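Local coordinates for tubulin-like protein CetZ1 (Haloferax volcanii, PDB 4B46) that binds and probably hydrolyses GTP as a tubulin-like cytoskeletal protein that controls cell shape and is essential for developing the rod-shaped cells needed for efficient swimming, at residues Ile6-Gln10 with Val35-Ser39; Gln87-Asp91 with His122-Tyr127; Asp99-Ser105 with Pro130-Ile136; Asp162-Val166 with Leu223-Ser229. All coordinates share one frame; numbering follows the deposited sequence.

Interaction 1: residues Ile6-Gln10 with Val35-Ser39; sequences IGFGQ and VAVNS. With GDP (guanosine-5'-diphosphate), chain B.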
loop_
_atom_site.group_PDB
_atom_site.type_symbol
_atom_site.label_atom_id
_atom_site.label_comp_id
_atom_site.label_asym_id
_atom_site.label_seq_id
_atom_site.Cartn_x
_atom_site.Cartn_y
_atom_site.Cartn_z
ATOM N N ILE A 6 9.500 4.011 -0.297
ATOM C CA ILE A 6 10.650 3.120 -0.157
ATOM C C ILE A 6 10.206 1.673 -0.291
ATOM O O ILE A 6 9.426 1.178 0.523
ATOM C CB ILE A 6 11.386 3.292 1.194
ATOM C CG1 ILE A 6 11.782 4.759 1.413
ATOM C CG2 ILE A 6 12.627 2.386 1.244
ATOM C CD1 ILE A 6 10.908 5.482 2.388
ATOM N N GLY A 7 10.691 1.008 -1.335
ATOM C CA GLY A 7 10.436 -0.412 -1.525
ATOM C C GLY A 7 11.506 -1.216 -0.812
ATOM O O GLY A 7 12.700 -0.912 -0.925
ATOM N N PHE A 8 11.081 -2.232 -0.067
ATOM C CA PHE A 8 12.005 -3.053 0.715
ATOM C C PHE A 8 11.868 -4.510 0.284
ATOM O O PHE A 8 10.770 -5.067 0.322
ATOM C CB PHE A 8 11.713 -2.917 2.216
ATOM C CG PHE A 8 12.953 -2.755 3.067
ATOM C CD1 PHE A 8 13.865 -3.788 3.191
ATOM C CD2 PHE A 8 13.200 -1.574 3.738
ATOM C CE1 PHE A 8 15.006 -3.647 3.975
ATOM C CE2 PHE A 8 14.342 -1.419 4.522
ATOM C CZ PHE A 8 15.246 -2.461 4.638
ATOM N N GLY A 9 12.976 -5.127 -0.131
ATOM C CA GLY A 9 12.913 -6.483 -0.656
ATOM C C GLY A 9 12.503 -6.471 -2.122
ATOM O O GLY A 9 12.230 -5.412 -2.695
ATOM N N GLN A 10 12.434 -7.647 -2.732
ATOM C CA GLN A 10 12.187 -7.727 -4.165
ATOM C C GLN A 10 10.782 -7.266 -4.581
ATOM O O GLN A 10 10.631 -6.522 -5.552
ATOM C CB GLN A 10 12.475 -9.143 -4.689
ATOM C CG GLN A 10 12.295 -9.251 -6.188
ATOM C CD GLN A 10 12.432 -10.663 -6.701
ATOM O OE1 GLN A 10 12.407 -11.621 -5.934
ATOM N NE2 GLN A 10 12.578 -10.799 -8.006
ATOM N N VAL A 35 12.833 5.148 -3.462
ATOM C CA VAL A 35 14.057 4.469 -3.035
ATOM C C VAL A 35 13.775 2.966 -2.938
ATOM O O VAL A 35 12.666 2.569 -2.572
ATOM C CB VAL A 35 14.553 5.026 -1.671
ATOM C CG1 VAL A 35 15.680 4.176 -1.101
ATOM C CG2 VAL A 35 15.018 6.491 -1.821
ATOM N N ALA A 36 14.759 2.143 -3.299
ATOM C CA ALA A 36 14.643 0.683 -3.209
ATOM C C ALA A 36 15.772 0.137 -2.344
ATOM O O ALA A 36 16.942 0.493 -2.538
ATOM C CB ALA A 36 14.711 0.056 -4.591
ATOM N N VAL A 37 15.419 -0.708 -1.383
ATOM C CA VAL A 37 16.399 -1.288 -0.473
ATOM C C VAL A 37 16.331 -2.798 -0.594
ATOM O O VAL A 37 15.247 -3.382 -0.520
ATOM C CB VAL A 37 16.119 -0.925 1.000
ATOM C CG1 VAL A 37 17.243 -1.462 1.901
ATOM C CG2 VAL A 37 15.962 0.593 1.177
ATOM N N ASN A 38 17.481 -3.433 -0.777
ATOM C CA ASN A 38 17.509 -4.889 -0.912
ATOM C C ASN A 38 18.870 -5.438 -0.504
ATOM O O ASN A 38 19.841 -4.682 -0.384
ATOM C CB ASN A 38 17.139 -5.313 -2.345
ATOM C CG ASN A 38 16.496 -6.712 -2.415
ATOM O OD1 ASN A 38 16.811 -7.608 -1.625
ATOM N ND2 ASN A 38 15.597 -6.896 -3.377
ATOM N N SER A 39 18.935 -6.746 -0.267
ATOM C CA SER A 39 20.199 -7.387 0.079
ATOM C C SER A 39 20.633 -8.266 -1.073
ATOM O O SER A 39 21.694 -8.894 -1.031
ATOM C CB SER A 39 20.041 -8.236 1.339
ATOM O OG SER A 39 19.015 -9.200 1.171
HETATM P PB GDP B . 12.433 -10.479 0.049
HETATM O O1B GDP B . 13.307 -11.402 0.849
HETATM O O2B GDP B . 13.189 -9.792 -1.065
HETATM O O3B GDP B . 11.817 -9.481 0.995
HETATM O O3A GDP B . 11.313 -11.441 -0.566
HETATM P PA GDP B . 10.401 -11.074 -1.827
HETATM O O1A GDP B . 10.044 -9.626 -1.856
HETATM O O2A GDP B . 11.068 -11.542 -3.090
HETATM O "O5'" GDP B . 9.114 -12.003 -1.531
HETATM C "C5'" GDP B . 8.371 -11.742 -0.338
HETATM C "C4'" GDP B . 6.901 -12.020 -0.592
HETATM O "O4'" GDP B . 6.376 -11.058 -1.491
HETATM C "C3'" GDP B . 6.684 -13.332 -1.320
HETATM O "O3'" GDP B . 6.551 -14.357 -0.344
HETATM C "C2'" GDP B . 5.407 -13.116 -2.117
HETATM O "O2'" GDP B . 4.260 -13.293 -1.284
HETATM C "C1'" GDP B . 5.408 -11.643 -2.390
HETATM N N9 GDP B . 5.901 -11.203 -3.703
HETATM C C8 GDP B . 7.098 -11.471 -4.265
HETATM N N7 GDP B . 7.222 -10.810 -5.447
HETATM C C5 GDP B . 6.094 -10.077 -5.620
HETATM C C6 GDP B . 5.566 -9.132 -6.627
HETATM O O6 GDP B . 6.222 -8.836 -7.661
HETATM N N1 GDP B . 4.353 -8.611 -6.403
HETATM C C2 GDP B . 3.612 -8.900 -5.318
HETATM N N2 GDP B . 2.391 -8.330 -5.190
HETATM N N3 GDP B . 4.032 -9.746 -4.351
HETATM C C4 GDP B . 5.240 -10.339 -4.456
HETATM O O HOH W 1 13.742 -3.123 -3.126
#
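Val-37 lays its CG1 methyl over one face of the Phe-8 ring, 3.9 Å from the ring centroid and offset toward the rim at CZ, a CH-pi contact between neighbouring strands. With CG1 anti to the backbone N (chi1 -175°), the other branch, CG2, is left beside Ile-6, whose CG2 it meets at 3.8 Å; these two side chains run side by side in the same direction. Val-35 and Ile-6 form a similar, looser pair. All four project from one face of the sheet, where Leu-119 of helix 111-126 packs on Ile-6 and Phe-8. Between the strands the bonding is parallel: Gly-7 N gives to Val-35 O, Val-37 N to Gly-7 O, and Gly-9 N to Val-37 O at 2.9 Å. Water 1 lies within hydrogen-bonding distance of Gly-9 O and Val-37 O. This is the first beta-alpha-beta unit of the Rossmann-like GTPase domain, and past Phe-8 the chain runs on into the helix that follows. A CB on Gly-9 would run into GDP O3B and, at these backbone angles, press against the carbonyl O of Phe-8. Gln-10 N bonds the beta-phosphate oxygen O2B of GDP at 2.8 Å, nearly straight at 164°. Apolar packing and backbone bonds thus fix the strand end, while Gln-10 N, Ala-11 N and Lys-14 NZ bond the nucleotide, whose negative charge the helix dipole would probably help to balance.

Interaction 2: residues Gln87-Asp91 with His122-Tyr127; sequences QGAID and HLKRIY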
loop_
_atom_site.group_PDB
_atom_site.type_symbol
_atom_site.label_atom_id
_atom_site.label_comp_id
_atom_site.label_asym_id
_atom_site.label_seq_id
_atom_site.Cartn_x
_atom_site.Cartn_y
_atom_site.Cartn_z
ATOM N N GLN A 87 19.686 5.462 5.143
ATOM C CA GLN A 87 19.547 6.879 5.481
ATOM C C GLN A 87 20.387 7.755 4.557
ATOM O O GLN A 87 20.006 8.887 4.243
ATOM C CB GLN A 87 19.918 7.141 6.944
ATOM C CG GLN A 87 19.561 8.553 7.423
ATOM C CD GLN A 87 18.095 8.900 7.175
ATOM O OE1 GLN A 87 17.195 8.085 7.409
ATOM N NE2 GLN A 87 17.852 10.106 6.675
ATOM N N GLY A 88 21.525 7.222 4.126
ATOM C CA GLY A 88 22.373 7.898 3.168
ATOM C C GLY A 88 21.587 8.290 1.933
ATOM O O GLY A 88 21.659 9.431 1.483
ATOM N N ALA A 89 20.816 7.344 1.404
ATOM C CA ALA A 89 19.965 7.578 0.232
ATOM C C ALA A 89 18.769 8.481 0.515
ATOM O O ALA A 89 18.363 9.270 -0.337
ATOM C CB ALA A 89 19.472 6.266 -0.317
ATOM N N ILE A 90 18.176 8.324 1.692
ATOM C CA ILE A 90 17.044 9.143 2.093
ATOM C C ILE A 90 17.471 10.609 2.262
ATOM O O ILE A 90 16.677 11.530 2.039
ATOM C CB ILE A 90 16.399 8.595 3.383
ATOM C CG1 ILE A 90 15.834 7.196 3.128
ATOM C CG2 ILE A 90 15.283 9.502 3.873
ATOM C CD1 ILE A 90 15.309 6.524 4.363
ATOM N N ASP A 91 18.736 10.826 2.617
ATOM C CA ASP A 91 19.252 12.181 2.791
ATOM C C ASP A 91 19.239 13.022 1.510
ATOM O O ASP A 91 19.436 14.237 1.559
ATOM C CB ASP A 91 20.668 12.146 3.368
ATOM C CG ASP A 91 20.689 11.833 4.852
ATOM O OD1 ASP A 91 19.640 11.979 5.510
ATOM O OD2 ASP A 91 21.763 11.445 5.357
ATOM N N HIS A 122 12.703 3.594 12.311
ATOM C CA HIS A 122 13.785 4.558 12.101
ATOM C C HIS A 122 13.232 5.880 11.563
ATOM O O HIS A 122 13.613 6.964 12.024
ATOM C CB HIS A 122 14.813 3.962 11.132
ATOM C CG HIS A 122 15.775 4.961 10.564
ATOM N ND1 HIS A 122 16.948 5.311 11.196
ATOM C CD2 HIS A 122 15.747 5.662 9.406
ATOM C CE1 HIS A 122 17.595 6.200 10.462
ATOM N NE2 HIS A 122 16.886 6.434 9.373
ATOM N N LEU A 123 12.332 5.788 10.588
ATOM C CA LEU A 123 11.738 6.982 9.992
ATOM C C LEU A 123 10.906 7.806 10.983
ATOM O O LEU A 123 11.004 9.040 11.013
ATOM C CB LEU A 123 10.890 6.615 8.783
ATOM C CG LEU A 123 11.659 6.094 7.572
ATOM C CD1 LEU A 123 10.694 5.637 6.474
ATOM C CD2 LEU A 123 12.587 7.173 7.061
ATOM N N LYS A 124 10.096 7.132 11.796
ATOM C CA LYS A 124 9.272 7.830 12.791
ATOM C C LYS A 124 10.133 8.493 13.856
ATOM O O LYS A 124 9.726 9.467 14.501
ATOM C CB LYS A 124 8.267 6.862 13.436
ATOM C CG LYS A 124 7.049 6.594 12.552
ATOM C CD LYS A 124 5.928 5.861 13.290
ATOM C CE LYS A 124 5.386 6.666 14.451
ATOM N NZ LYS A 124 4.849 7.977 13.999
ATOM N N ARG A 125 11.342 7.967 14.021
ATOM C CA ARG A 125 12.255 8.454 15.042
ATOM C C ARG A 125 12.919 9.775 14.644
ATOM O O ARG A 125 13.243 10.601 15.499
ATOM C CB ARG A 125 13.325 7.396 15.296
ATOM C CG ARG A 125 13.623 7.143 16.743
ATOM C CD ARG A 125 14.302 5.789 16.923
ATOM N NE ARG A 125 14.781 5.615 18.287
ATOM C CZ ARG A 125 16.054 5.703 18.643
ATOM N NH1 ARG A 125 16.984 5.940 17.726
ATOM N NH2 ARG A 125 16.396 5.539 19.912
ATOM N N ILE A 126 13.137 9.972 13.348
ATOM C CA ILE A 126 13.866 11.159 12.907
ATOM C C ILE A 126 13.014 12.175 12.142
ATOM O O ILE A 126 13.376 13.350 12.075
ATOM C CB ILE A 126 15.146 10.801 12.094
ATOM C CG1 ILE A 126 14.802 10.534 10.631
ATOM C CG2 ILE A 126 15.874 9.596 12.718
ATOM C CD1 ILE A 126 15.989 10.068 9.814
ATOM N N TYR A 127 11.894 11.729 11.569
ATOM C CA TYR A 127 11.000 12.632 10.844
ATOM C C TYR A 127 9.661 12.772 11.559
ATOM O O TYR A 127 9.268 11.900 12.329
ATOM C CB TYR A 127 10.756 12.149 9.409
ATOM C CG TYR A 127 12.002 12.070 8.563
ATOM C CD1 TYR A 127 12.735 13.214 8.257
ATOM C CD2 TYR A 127 12.447 10.852 8.063
ATOM C CE1 TYR A 127 13.884 13.142 7.483
ATOM C CE2 TYR A 127 13.587 10.769 7.288
ATOM C CZ TYR A 127 14.300 11.912 6.998
ATOM O OH TYR A 127 15.431 11.823 6.227
HETATM O O HOH W 2 16.992 14.125 6.091
#
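Gln-87 sends CG anti to its main-chain N (chi1 -170°) and then bends at chi2 (54°), which carries its amide across to His-122 and Tyr-127. His-122 offers NE2 to Gln-87 OE1 at 2.6 Å; the bond is nearly straight, and the acceptor lies in the imidazole plane while the donor is tilted from the plane of the amide, the two planes being 42° apart. The other end of the amide has two acceptors: Gln-87 NE2 gives to Tyr-127 OH at 3.0 Å and to Asp-91 OD1 at 2.8 Å, both close to the amide plane, although the carboxylate is met from above its own plane. Here the end of helix 83-90 is joined to the last turn of helix 111-126 in the GTPase domain, the latter being the connecting helix of a beta-alpha-beta crossover. A leucine in place of Gln-87 would probably leave His-122 NE2 without its acceptor and Tyr-127 OH without the amide donor that helps to hold it. Ile-90 CG2 lies 4.0 Å from Tyr-127 CE2, and Ile-90 CD1 meets Leu-123 CD2 at 3.9 Å. Ile-126 CD1 comes against the amide from the opposite direction, 3.3 Å from Gln-87 OE1. Water 2 is hydrogen-bonded to Tyr-127 OH and weakly to Asp-91 OD1, while the Tyr-127 ring stacks with Phe-101 of strand 100-106.

Interaction 3: residues Asp99-Ser105 with Pro130-Ile136; sequences DAFLVVS and PVYGLGI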
loop_
_atom_site.group_PDB
_atom_site.type_symbol
_atom_site.label_atom_id
_atom_site.label_comp_id
_atom_site.label_asym_id
_atom_site.label_seq_id
_atom_site.Cartn_x
_atom_site.Cartn_y
_atom_site.Cartn_z
ATOM N N ASP A 99 4.260 14.797 1.917
ATOM C CA ASP A 99 3.194 14.720 2.911
ATOM C C ASP A 99 3.356 13.515 3.830
ATOM O O ASP A 99 2.930 13.545 4.987
ATOM C CB ASP A 99 1.831 14.639 2.213
ATOM C CG ASP A 99 1.539 15.868 1.384
ATOM O OD1 ASP A 99 1.725 16.984 1.912
ATOM O OD2 ASP A 99 1.152 15.723 0.208
ATOM N N ALA A 100 3.955 12.450 3.304
ATOM C CA ALA A 100 4.120 11.227 4.080
ATOM C C ALA A 100 5.149 10.293 3.463
ATOM O O ALA A 100 5.475 10.412 2.282
ATOM C CB ALA A 100 2.762 10.497 4.218
ATOM N N PHE A 101 5.653 9.368 4.279
ATOM C CA PHE A 101 6.473 8.259 3.796
ATOM C C PHE A 101 5.586 7.041 3.600
ATOM O O PHE A 101 4.607 6.868 4.330
ATOM C CB PHE A 101 7.555 7.910 4.815
ATOM C CG PHE A 101 8.639 8.935 4.925
ATOM C CD1 PHE A 101 8.519 9.992 5.807
ATOM C CD2 PHE A 101 9.781 8.831 4.145
ATOM C CE1 PHE A 101 9.524 10.941 5.908
ATOM C CE2 PHE A 101 10.789 9.767 4.241
ATOM C CZ PHE A 101 10.664 10.820 5.123
ATOM N N LEU A 102 5.912 6.216 2.607
ATOM C CA LEU A 102 5.256 4.921 2.430
ATOM C C LEU A 102 6.299 3.806 2.258
ATOM O O LEU A 102 7.065 3.784 1.283
ATOM C CB LEU A 102 4.296 4.939 1.241
ATOM C CG LEU A 102 3.524 3.643 0.994
ATOM C CD1 LEU A 102 2.483 3.409 2.092
ATOM C CD2 LEU A 102 2.862 3.645 -0.378
ATOM N N VAL A 103 6.323 2.885 3.213
ATOM C CA VAL A 103 7.247 1.755 3.168
ATOM C C VAL A 103 6.503 0.552 2.606
ATOM O O VAL A 103 5.514 0.087 3.181
ATOM C CB VAL A 103 7.820 1.447 4.567
ATOM C CG1 VAL A 103 8.772 0.232 4.521
ATOM C CG2 VAL A 103 8.530 2.678 5.112
ATOM N N VAL A 104 6.957 0.082 1.451
ATOM C CA VAL A 104 6.270 -0.982 0.735
ATOM C C VAL A 104 7.082 -2.274 0.768
ATOM O O VAL A 104 8.284 -2.253 0.494
ATOM C CB VAL A 104 6.033 -0.598 -0.732
ATOM C CG1 VAL A 104 5.191 -1.689 -1.435
ATOM C CG2 VAL A 104 5.344 0.765 -0.817
ATOM N N SER A 105 6.422 -3.393 1.067
ATOM C CA SER A 105 7.124 -4.659 1.228
ATOM C C SER A 105 6.211 -5.875 1.225
ATOM O O SER A 105 5.082 -5.821 1.711
ATOM C CB SER A 105 7.878 -4.648 2.547
ATOM O OG SER A 105 8.621 -5.834 2.678
ATOM N N PRO A 130 3.838 11.747 8.692
ATOM C CA PRO A 130 3.311 10.382 8.882
ATOM C C PRO A 130 4.126 9.338 8.121
ATOM O O PRO A 130 4.623 9.625 7.030
ATOM C CB PRO A 130 1.899 10.461 8.284
ATOM C CG PRO A 130 1.527 11.915 8.348
ATOM C CD PRO A 130 2.826 12.665 8.137
ATOM N N VAL A 131 4.268 8.145 8.697
ATOM C CA VAL A 131 4.950 7.042 8.034
ATOM C C VAL A 131 3.969 5.884 7.911
ATOM O O VAL A 131 3.537 5.307 8.913
ATOM C CB VAL A 131 6.212 6.576 8.818
ATOM C CG1 VAL A 131 6.827 5.318 8.188
ATOM C CG2 VAL A 131 7.252 7.725 8.927
ATOM N N TYR A 132 3.591 5.572 6.681
ATOM C CA TYR A 132 2.655 4.482 6.439
ATOM C C TYR A 132 3.380 3.275 5.874
ATOM O O TYR A 132 4.479 3.392 5.316
ATOM C CB TYR A 132 1.543 4.915 5.481
ATOM C CG TYR A 132 0.799 6.149 5.948
ATOM C CD1 TYR A 132 0.167 6.175 7.181
ATOM C CD2 TYR A 132 0.753 7.290 5.161
ATOM C CE1 TYR A 132 -0.505 7.310 7.616
ATOM C CE2 TYR A 132 0.080 8.420 5.577
ATOM C CZ TYR A 132 -0.539 8.426 6.810
ATOM O OH TYR A 132 -1.205 9.554 7.232
ATOM N N GLY A 133 2.762 2.117 6.056
ATOM C CA GLY A 133 3.240 0.870 5.478
ATOM C C GLY A 133 2.260 0.399 4.416
ATOM O O GLY A 133 1.058 0.671 4.500
ATOM N N LEU A 134 2.781 -0.250 3.381
ATOM C CA LEU A 134 1.945 -1.055 2.487
ATOM C C LEU A 134 2.504 -2.462 2.557
ATOM O O LEU A 134 3.572 -2.735 2.008
ATOM C CB LEU A 134 1.977 -0.534 1.045
ATOM C CG LEU A 134 1.279 -1.380 -0.038
ATOM C CD1 LEU A 134 -0.096 -1.856 0.393
ATOM C CD2 LEU A 134 1.170 -0.594 -1.335
ATOM N N GLY A 135 1.803 -3.329 3.280
ATOM C CA GLY A 135 2.254 -4.684 3.512
ATOM C C GLY A 135 1.525 -5.618 2.569
ATOM O O GLY A 135 0.303 -5.555 2.451
ATOM N N ILE A 136 2.277 -6.468 1.878
ATOM C CA ILE A 136 1.687 -7.387 0.921
ATOM C C ILE A 136 1.754 -8.815 1.462
ATOM O O ILE A 136 2.850 -9.357 1.669
ATOM C CB ILE A 136 2.409 -7.294 -0.426
ATOM C CG1 ILE A 136 2.233 -5.896 -1.024
ATOM C CG2 ILE A 136 1.927 -8.402 -1.358
ATOM C CD1 ILE A 136 3.196 -5.574 -2.158
#
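Tyr-132 brings ring atom CE2 against the methyl of Ala-100, 3.7 Å from CB, while its own CB lies 3.8 Å from Leu-102 CD1. These belong to the closely packed face of two parallel strands, where Leu-102 CD1 also reaches Leu-134 CB and Val-104 lies alongside Leu-134, pointing the same way, with CG2 4.1 Å from Leu-134 CB. Chi1 of -55° sets the Tyr-132 ring beside its own backbone N, turned back toward Ala-100. A serine in place of Tyr-132 would probably open a gap beside Ala-100 CB and rob Leu-102 CD1 of part of its packing. On the face carrying Phe-101, Val-103 and Val-131 the direct contacts are looser: Phe-101 CD1 is 4.1 Å from Val-131 CG2, Val-103 CG2 is 4.4 Å from Val-131 CG1, and Gly-133 and Gly-135 contribute no side chain. Leu-123 and Ala-116 of helix 111-126 pack over this face, completing the beta-alpha-beta crossover between the strands. The partly exposed end is at Asp-99 and Pro-130, where Pro-130 CD approaches Asp-99 O, and the Asp-99 carboxylate turns away to Lys-2 N and Ser-216. Six backbone hydrogen bonds run the length of the pair, from Phe-101 N to Pro-130 O through to Ile-136 N, which meets Ser-105 O at 2.9 Å. At that end Ile-136 touches GDP. The ladder satisfies the buried main chain, while mostly apolar side chains line the two faces up to the nucleotide pocket.

Interaction 4: residues Asp162-Val166 with Leu223-Ser229; sequences DNLLV and LAGGGVS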
loop_
_atom_site.group_PDB
_atom_site.type_symbol
_atom_site.label_atom_id
_atom_site.label_comp_id
_atom_site.label_asym_id
_atom_site.label_seq_id
_atom_site.Cartn_x
_atom_site.Cartn_y
_atom_site.Cartn_z
ATOM N N ASP A 162 2.229 4.556 11.256
ATOM C CA ASP A 162 1.004 5.262 11.657
ATOM C C ASP A 162 -0.258 4.534 11.184
ATOM O O ASP A 162 -1.318 4.655 11.790
ATOM C CB ASP A 162 1.035 6.704 11.167
ATOM C CG ASP A 162 2.194 7.480 11.774
ATOM O OD1 ASP A 162 2.266 7.540 13.015
ATOM O OD2 ASP A 162 3.051 7.977 11.019
ATOM N N ASN A 163 -0.121 3.760 10.113
ATOM C CA ASN A 163 -1.217 2.962 9.579
ATOM C C ASN A 163 -0.636 1.962 8.597
ATOM O O ASN A 163 0.281 2.275 7.839
ATOM C CB ASN A 163 -2.261 3.844 8.871
ATOM C CG ASN A 163 -3.597 3.125 8.662
ATOM O OD1 ASN A 163 -3.692 2.141 7.907
ATOM N ND2 ASN A 163 -4.638 3.620 9.332
ATOM N N LEU A 164 -1.156 0.746 8.621
ATOM C CA LEU A 164 -0.668 -0.269 7.710
ATOM C C LEU A 164 -1.739 -0.592 6.678
ATOM O O LEU A 164 -2.742 -1.215 6.994
ATOM C CB LEU A 164 -0.248 -1.528 8.475
ATOM C CG LEU A 164 0.231 -2.659 7.563
ATOM C CD1 LEU A 164 1.468 -2.216 6.773
ATOM C CD2 LEU A 164 0.510 -3.919 8.378
ATOM N N LEU A 165 -1.531 -0.116 5.456
ATOM C CA LEU A 165 -2.380 -0.463 4.331
ATOM C C LEU A 165 -1.974 -1.864 3.900
ATOM O O LEU A 165 -0.783 -2.155 3.790
ATOM C CB LEU A 165 -2.150 0.493 3.150
ATOM C CG LEU A 165 -2.397 2.022 3.185
ATOM C CD1 LEU A 165 -3.870 2.359 3.113
ATOM C CD2 LEU A 165 -1.765 2.738 4.364
ATOM N N VAL A 166 -2.954 -2.723 3.642
ATOM C CA VAL A 166 -2.657 -4.126 3.332
ATOM C C VAL A 166 -3.212 -4.539 1.969
ATOM O O VAL A 166 -4.344 -4.193 1.606
ATOM C CB VAL A 166 -3.197 -5.066 4.437
ATOM C CG1 VAL A 166 -2.964 -6.560 4.091
ATOM C CG2 VAL A 166 -2.578 -4.716 5.782
ATOM N N LEU A 223 -6.520 8.040 8.038
ATOM C CA LEU A 223 -5.595 7.005 8.486
ATOM C C LEU A 223 -5.150 7.192 9.931
ATOM O O LEU A 223 -4.516 6.314 10.495
ATOM C CB LEU A 223 -4.355 6.981 7.589
ATOM C CG LEU A 223 -4.582 6.657 6.116
ATOM C CD1 LEU A 223 -3.345 6.939 5.289
ATOM C CD2 LEU A 223 -5.022 5.201 5.954
ATOM N N ALA A 224 -5.484 8.334 10.531
ATOM C CA ALA A 224 -4.848 8.745 11.782
ATOM C C ALA A 224 -5.120 7.833 12.973
ATOM O O ALA A 224 -4.320 7.780 13.910
ATOM C CB ALA A 224 -5.216 10.203 12.126
ATOM N N GLY A 225 -6.245 7.125 12.951
ATOM C CA GLY A 225 -6.580 6.222 14.043
ATOM C C GLY A 225 -5.695 4.982 14.130
ATOM O O GLY A 225 -5.725 4.257 15.119
ATOM N N GLY A 226 -4.910 4.730 13.088
ATOM C CA GLY A 226 -3.952 3.634 13.099
ATOM C C GLY A 226 -4.553 2.269 12.807
ATOM O O GLY A 226 -5.727 2.149 12.449
ATOM N N GLY A 227 -3.742 1.229 12.956
ATOM C CA GLY A 227 -4.199 -0.124 12.706
ATOM C C GLY A 227 -4.049 -0.501 11.250
ATOM O O GLY A 227 -3.099 -0.093 10.596
ATOM N N VAL A 228 -5.011 -1.263 10.740
ATOM C CA VAL A 228 -4.947 -1.822 9.395
ATOM C C VAL A 228 -5.967 -1.151 8.482
ATOM O O VAL A 228 -7.098 -0.902 8.895
ATOM C CB VAL A 228 -5.244 -3.340 9.451
ATOM C CG1 VAL A 228 -5.367 -3.921 8.059
ATOM C CG2 VAL A 228 -4.163 -4.064 10.241
ATOM N N SER A 229 -5.576 -0.865 7.241
ATOM C CA SER A 229 -6.521 -0.341 6.256
ATOM C C SER A 229 -6.658 -1.236 5.037
ATOM O O SER A 229 -5.747 -1.982 4.693
ATOM C CB SER A 229 -6.140 1.067 5.807
ATOM O OG SER A 229 -6.138 1.945 6.909
HETATM O O HOH W 3 -1.650 6.090 14.053
#
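Asn-163 reaches across to both Leu-223 and Ser-229, and each part of its side chain finds a partner. CB rests 3.7 Å from Leu-223 O. CG, placed anti to the main-chain N (chi1 -163°), has Leu-223 CD2 at 3.7 Å, the two side chains crossing at about a right angle. At the tip, OD1 accepts from Ser-229 OG at 2.6 Å, with the hydroxyl tilted 26° from the carbonyl plane. ND2 gives to Leu-223 O at 2.9 Å, the acceptor lying near the amide plane; a weak bond to Ser-347 OG is a further contact. Leu-223 O also receives Gly-226 N, closing a type I turn from Leu-223 to Gly-226 at the end of the helix, so the amide holds this turn against the strand. Positive phi at Gly-226 and Gly-227 then swings the chain into strand 228-237, which pairs in parallel with strand 163-168. Leu-164 N bonds Gly-227 O, Leu-164 O receives Ser-229 N, and Val-166 N reaches Ser-229 O at 3.1 Å. Beyond the amide, Leu-165 CD1 packs on Ser-229 CB, and Val-166 CG2 meets Val-228 CG1 at 3.7 Å. Water 3 donates to Asp-162 O and Ala-224 O. The pairing carries the GTPase sheet on into the C-terminal part of the tubulin fold. Both ends of a buried amide are thus engaged, which fixes its rotation and ties a helix-to-strand turn to the sheet.

Interactions 1, 3 and 4 are buried parallel strand pairings in one sheet, whereas interaction 2 is a partly exposed helix-to-helix contact on the face of the sheet that helix 111-126 covers. Strands 3-8 and 100-106 are neighbours, so Phe-8 N and Val-104 O probably bond interaction 1 to interaction 3; strands 131-137 and 163-168 likewise join interaction 3 to interaction 4, through Gly-133 O and Leu-165 N. Helix 111-126 belongs to interaction 2 and packs through Leu-123 on Ile-6 of interaction 1, while the Lys-124 to Asp-162 salt bridge reaches interaction 4. Chemistry follows place: apolar faces in interactions 1 and 3, side-chain amide networks in interactions 2 and 4, and phosphate binding in interaction 1.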